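Local structure of uncharacterized protein (Candida albicans, 5K04) at residues Asp548-Lys553 against Val569-Thr574; Ser554-Asn557 against Lys561-Cys564. The protein probably serves as the non-catalytic auxiliary subunit of the NatB N-terminal acetyltransferase complex, wrapping around the catalytic subunit NAT3. One frame throughout, in Å; residues are numbered along the deposited sequence.

Interaction 1: residues Asp548-Lys553 against Val569-Thr574; sequences DNRDFK and VNDVAT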
loop_
_atom_site.group_PDB
_atom_site.type_symbol
_atom_site.label_atom_id
_atom_site.label_comp_id
_atom_site.label_asym_id
_atom_site.label_seq_id
_atom_site.Cartn_x
_atom_site.Cartn_y
_atom_site.Cartn_z
ATOM N N ASP A 548 0.343 7.320 -4.652
ATOM C CA ASP A 548 -0.910 6.580 -4.728
ATOM C C ASP A 548 -0.585 5.093 -4.718
ATOM O O ASP A 548 -0.013 4.563 -5.675
ATOM C CB ASP A 548 -1.721 6.959 -5.967
ATOM C CG ASP A 548 -3.147 6.350 -5.963
ATOM O OD1 ASP A 548 -3.460 5.550 -5.057
ATOM O OD2 ASP A 548 -3.948 6.681 -6.869
ATOM N N ASN A 549 -0.973 4.435 -3.636
ATOM C CA ASN A 549 -0.849 2.995 -3.477
ATOM C C ASN A 549 -2.208 2.320 -3.302
ATOM O O ASN A 549 -2.275 1.146 -2.904
ATOM C CB ASN A 549 0.060 2.691 -2.286
ATOM C CG ASN A 549 1.350 3.485 -2.326
ATOM O OD1 ASN A 549 2.099 3.421 -3.302
ATOM N ND2 ASN A 549 1.603 4.266 -1.269
ATOM N N ARG A 550 -3.290 3.025 -3.610
ATOM C CA ARG A 550 -4.619 2.461 -3.444
ATOM C C ARG A 550 -4.820 1.246 -4.347
ATOM O O ARG A 550 -4.251 1.152 -5.437
ATOM C CB ARG A 550 -5.667 3.538 -3.719
ATOM C CG ARG A 550 -5.676 4.590 -2.602
ATOM C CD ARG A 550 -6.554 5.753 -2.969
ATOM N NE ARG A 550 -6.097 6.354 -4.218
ATOM C CZ ARG A 550 -6.609 7.472 -4.727
ATOM N NH1 ARG A 550 -7.597 8.090 -4.081
ATOM N NH2 ARG A 550 -6.127 7.976 -5.864
ATOM N N ASP A 551 -5.663 0.324 -3.876
ATOM C CA ASP A 551 -5.953 -0.960 -4.522
ATOM C C ASP A 551 -7.305 -0.865 -5.225
ATOM O O ASP A 551 -8.348 -1.020 -4.595
ATOM C CB ASP A 551 -5.949 -2.063 -3.469
ATOM C CG ASP A 551 -6.321 -3.432 -4.020
ATOM O OD1 ASP A 551 -6.526 -3.593 -5.234
ATOM O OD2 ASP A 551 -6.399 -4.353 -3.191
ATOM N N PHE A 552 -7.276 -0.604 -6.534
ATOM C CA PHE A 552 -8.451 -0.583 -7.394
ATOM C C PHE A 552 -8.610 -1.874 -8.189
ATOM O O PHE A 552 -9.352 -1.900 -9.175
ATOM C CB PHE A 552 -8.380 0.608 -8.363
ATOM C CG PHE A 552 -8.306 1.944 -7.676
ATOM C CD1 PHE A 552 -9.359 2.396 -6.898
ATOM C CD2 PHE A 552 -7.186 2.744 -7.802
ATOM C CE1 PHE A 552 -9.299 3.627 -6.266
ATOM C CE2 PHE A 552 -7.113 3.969 -7.165
ATOM C CZ PHE A 552 -8.168 4.417 -6.398
ATOM N N LYS A 553 -7.935 -2.936 -7.779
ATOM C CA LYS A 553 -7.824 -4.162 -8.555
ATOM C C LYS A 553 -8.433 -5.387 -7.888
ATOM O O LYS A 553 -9.001 -6.231 -8.584
ATOM C CB LYS A 553 -6.340 -4.451 -8.862
ATOM C CG LYS A 553 -5.711 -3.492 -9.879
ATOM C CD LYS A 553 -4.226 -3.730 -9.909
ATOM C CE LYS A 553 -3.543 -2.904 -10.979
ATOM N NZ LYS A 553 -2.056 -3.089 -10.910
ATOM N N VAL A 569 -13.815 9.070 -5.045
ATOM C CA VAL A 569 -12.672 9.749 -4.454
ATOM C C VAL A 569 -12.518 11.107 -5.120
ATOM O O VAL A 569 -12.926 11.306 -6.269
ATOM C CB VAL A 569 -11.387 8.911 -4.601
ATOM C CG1 VAL A 569 -11.515 7.571 -3.830
ATOM C CG2 VAL A 569 -11.047 8.693 -6.080
ATOM N N ASN A 570 -11.922 12.054 -4.385
ATOM C CA ASN A 570 -11.624 13.402 -4.894
ATOM C C ASN A 570 -10.266 13.820 -4.326
ATOM O O ASN A 570 -10.181 14.359 -3.217
ATOM C CB ASN A 570 -12.717 14.402 -4.526
ATOM C CG ASN A 570 -12.573 15.723 -5.288
ATOM O OD1 ASN A 570 -11.529 15.999 -5.881
ATOM N ND2 ASN A 570 -13.623 16.538 -5.275
ATOM N N ASP A 571 -9.209 13.580 -5.104
ATOM C CA ASP A 571 -7.856 13.727 -4.572
ATOM C C ASP A 571 -7.433 15.184 -4.462
ATOM O O ASP A 571 -6.699 15.549 -3.530
ATOM C CB ASP A 571 -6.849 12.954 -5.434
ATOM C CG ASP A 571 -7.116 11.438 -5.436
ATOM O OD1 ASP A 571 -7.992 10.972 -4.660
ATOM O OD2 ASP A 571 -6.465 10.726 -6.230
ATOM N N VAL A 572 -7.878 16.032 -5.391
ATOM C CA VAL A 572 -7.514 17.442 -5.313
ATOM C C VAL A 572 -8.199 18.124 -4.130
ATOM O O VAL A 572 -7.613 18.992 -3.478
ATOM C CB VAL A 572 -7.834 18.135 -6.642
ATOM C CG1 VAL A 572 -7.665 19.627 -6.499
ATOM C CG2 VAL A 572 -6.893 17.588 -7.739
ATOM N N ALA A 573 -9.437 17.729 -3.816
ATOM C CA ALA A 573 -10.121 18.318 -2.669
ATOM C C ALA A 573 -9.392 17.988 -1.369
ATOM O O ALA A 573 -9.279 18.835 -0.477
ATOM C CB ALA A 573 -11.571 17.831 -2.629
ATOM N N THR A 574 -8.885 16.762 -1.255
ATOM C CA THR A 574 -8.086 16.365 -0.096
ATOM C C THR A 574 -6.938 17.336 0.134
ATOM O O THR A 574 -6.737 17.821 1.249
ATOM C CB THR A 574 -7.551 14.949 -0.316
ATOM O OG1 THR A 574 -8.655 14.051 -0.431
ATOM C CG2 THR A 574 -6.651 14.508 0.823
#

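Interaction 2: residues Ser554-Asn557 against Lys561-Cys564; sequences SEWN and KIDC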
loop_
_atom_site.group_PDB
_atom_site.type_symbol
_atom_site.label_atom_id
_atom_site.label_comp_id
_atom_site.label_asym_id
_atom_site.label_seq_id
_atom_site.Cartn_x
_atom_site.Cartn_y
_atom_site.Cartn_z
ATOM N N SER A 554 -8.318 -5.514 -6.559
ATOM C CA SER A 554 -8.670 -6.764 -5.884
ATOM C C SER A 554 -10.120 -7.164 -6.123
ATOM O O SER A 554 -10.420 -8.358 -6.208
ATOM C CB SER A 554 -8.384 -6.647 -4.388
ATOM O OG SER A 554 -6.993 -6.475 -4.180
ATOM N N GLU A 555 -11.034 -6.196 -6.259
ATOM C CA GLU A 555 -12.429 -6.551 -6.507
ATOM C C GLU A 555 -12.667 -7.025 -7.933
ATOM O O GLU A 555 -13.799 -7.413 -8.254
ATOM C CB GLU A 555 -13.346 -5.365 -6.166
ATOM C CG GLU A 555 -13.504 -4.290 -7.245
ATOM C CD GLU A 555 -12.448 -3.204 -7.167
ATOM O OE1 GLU A 555 -11.304 -3.537 -6.799
ATOM O OE2 GLU A 555 -12.753 -2.022 -7.482
ATOM N N TRP A 556 -11.625 -7.016 -8.774
ATOM C CA TRP A 556 -11.684 -7.447 -10.169
ATOM C C TRP A 556 -10.898 -8.721 -10.422
ATOM O O TRP A 556 -10.763 -9.129 -11.582
ATOM C CB TRP A 556 -11.143 -6.355 -11.096
ATOM C CG TRP A 556 -11.969 -5.104 -11.159
ATOM C CD1 TRP A 556 -11.718 -3.914 -10.521
ATOM C CD2 TRP A 556 -13.173 -4.907 -11.911
ATOM N NE1 TRP A 556 -12.685 -2.993 -10.832
ATOM C CE2 TRP A 556 -13.590 -3.567 -11.690
ATOM C CE3 TRP A 556 -13.936 -5.725 -12.752
ATOM C CZ2 TRP A 556 -14.756 -3.034 -12.263
ATOM C CZ3 TRP A 556 -15.097 -5.195 -13.332
ATOM C CH2 TRP A 556 -15.491 -3.857 -13.082
ATOM N N ASN A 557 -10.364 -9.344 -9.371
ATOM C CA ASN A 557 -9.486 -10.498 -9.522
ATOM C C ASN A 557 -10.243 -11.649 -10.161
ATOM O O ASN A 557 -11.261 -12.103 -9.631
ATOM C CB ASN A 557 -8.928 -10.913 -8.163
ATOM C CG ASN A 557 -7.623 -11.671 -8.273
ATOM O OD1 ASN A 557 -6.578 -11.085 -8.539
ATOM N ND2 ASN A 557 -7.678 -12.979 -8.058
ATOM N N LYS A 561 -11.716 -6.153 -16.020
ATOM C CA LYS A 561 -12.083 -4.813 -15.573
ATOM C C LYS A 561 -12.718 -4.020 -16.708
ATOM O O LYS A 561 -12.147 -3.885 -17.793
ATOM C CB LYS A 561 -10.873 -4.061 -15.033
ATOM C CG LYS A 561 -11.222 -2.657 -14.540
ATOM C CD LYS A 561 -10.241 -2.183 -13.485
ATOM C CE LYS A 561 -10.658 -0.832 -12.907
ATOM N NZ LYS A 561 -9.938 -0.533 -11.619
ATOM N N ILE A 562 -13.920 -3.513 -16.450
ATOM C CA ILE A 562 -14.667 -2.681 -17.377
ATOM C C ILE A 562 -15.010 -1.386 -16.662
ATOM O O ILE A 562 -14.853 -1.258 -15.445
ATOM C CB ILE A 562 -15.958 -3.355 -17.879
ATOM C CG1 ILE A 562 -16.898 -3.659 -16.711
ATOM C CG2 ILE A 562 -15.652 -4.621 -18.651
ATOM C CD1 ILE A 562 -18.274 -4.040 -17.161
ATOM N N ASP A 563 -15.502 -0.427 -17.442
ATOM C CA ASP A 563 -16.018 0.820 -16.893
ATOM C C ASP A 563 -17.300 0.531 -16.126
ATOM O O ASP A 563 -18.303 0.103 -16.705
ATOM C CB ASP A 563 -16.247 1.838 -18.007
ATOM C CG ASP A 563 -14.935 2.377 -18.591
ATOM O OD1 ASP A 563 -13.857 2.150 -17.992
ATOM O OD2 ASP A 563 -14.983 3.030 -19.649
ATOM N N CYS A 564 -17.243 0.728 -14.814
ATOM C CA CYS A 564 -18.358 0.494 -13.912
ATOM C C CYS A 564 -18.390 1.673 -12.947
ATOM O O CYS A 564 -17.627 2.635 -13.091
ATOM C CB CYS A 564 -18.219 -0.862 -13.182
ATOM S SG CYS A 564 -19.707 -1.666 -12.815
HETATM O O HOH W 1 -11.836 -0.596 -9.609
#

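Interaction 1: residues Asp548-Lys553 against Val569-Thr574
A three-member salt-bridge network, D548–R550–D571, fastens the loop 548-553 to the first turn of helix 571-584 in this all-helical subunit. R550 is the shared cation. Its guanidinium meets D571 end-on, NH1 reaching D571 OD1 at 3.0 Å and NH2 reaching D571 OD2 at 2.8 Å. Both nitrogens arrive on the syn side of the carboxylate oxygens, but the two flat groups are turned 40° against each other, and neither hydrogen bond is straight. D548 takes the other edge of the guanidinium side-on: R550 NE lies 2.9 Å from D548 OD1, and NH2 gives its second bond to D548 OD2 at 2.7 Å. The arginine chain bends at chi3 (-58°), which turns its NE edge back to the aspartate two residues earlier. With two carboxylates gripping it, the head group has little freedom to rotate, and its charge probably offsets the repulsion expected between two acids whose OD2 atoms are 4.8 Å apart. F552 CZ sits over one face of the guanidinium, towards its rim, while V569 CB comes obliquely to R550 NH1 at 3.9 Å. Beyond the network, N570 is the N-cap of the helix, although its capping bond to A573 N is weak. Across the same loop, D551 OD2 receives a bond from N16 of the NAT3 chain, so the loop held here also meets the catalytic partner. D548 OD1 completes an Asx turn by accepting R550 N at 2.9 Å, from the opposite face of the carboxylate to R550 NE.

Interaction 2: residues Ser554-Asn557 against Lys561-Cys564
The short 3-10 segment 554-556 and the extended residues 561-564 approach most closely at W556 and K561, whose CA atoms are 6.0 Å apart; no direct hydrogen bond joins the two segments. The contact is made instead by the indole of W556. One of its faces is covered by K561, from the backbone CA, 3.5 Å from W556 CE3, to the far end of the aliphatic chain. With CG anti to the backbone N (chi1 -179°) and the rest of the chain extended, the lysine runs across the ring. K561 CD makes a CH-pi contact with the five-membered ring of W556, 3.8 Å from its centroid and 16° off the normal. I562 lays its backbone N over the same face and its CG1 3.9 Å from W556 CH2, whereas C564 CB lies at the ring edge, 4.1 Å from that same CH2. A water in the plane of the indole accepts from W556 NE1 and from K561 NZ, each at 2.8 Å, and donates to E555 OE2 at 2.7 Å, bridging acid and lysine whose charged atoms do not touch. K561 NZ also has a probable hydrogen bond to the backbone O of F552, and E555 OE2 has a salt bridge to K417. Helix 409-419 backs the indole, with W414 meeting W556 edge-to-face and K417 packing on it, and V381 of helix 372-383 touches both W556 and C564.

Following the chain from helix 539-542, the long loop first passes residues 548-553, turns through the 3-10 segment 554-556, and soon doubles back at 561-564. Interaction 2 closes that small inner turn, with three residues between its segments. Interaction 1 closes the larger loop only when 569-574 enters helix 571-584, so interaction 2 is nested inside it. Their centres are about 16 Å apart, yet the two contacts touch through F552 and K561. Together they tie helix 571-584 and, through R550 and D571, helix 506-521 to a loop that packs on helices 372-383 and 409-419 and meets NAT3.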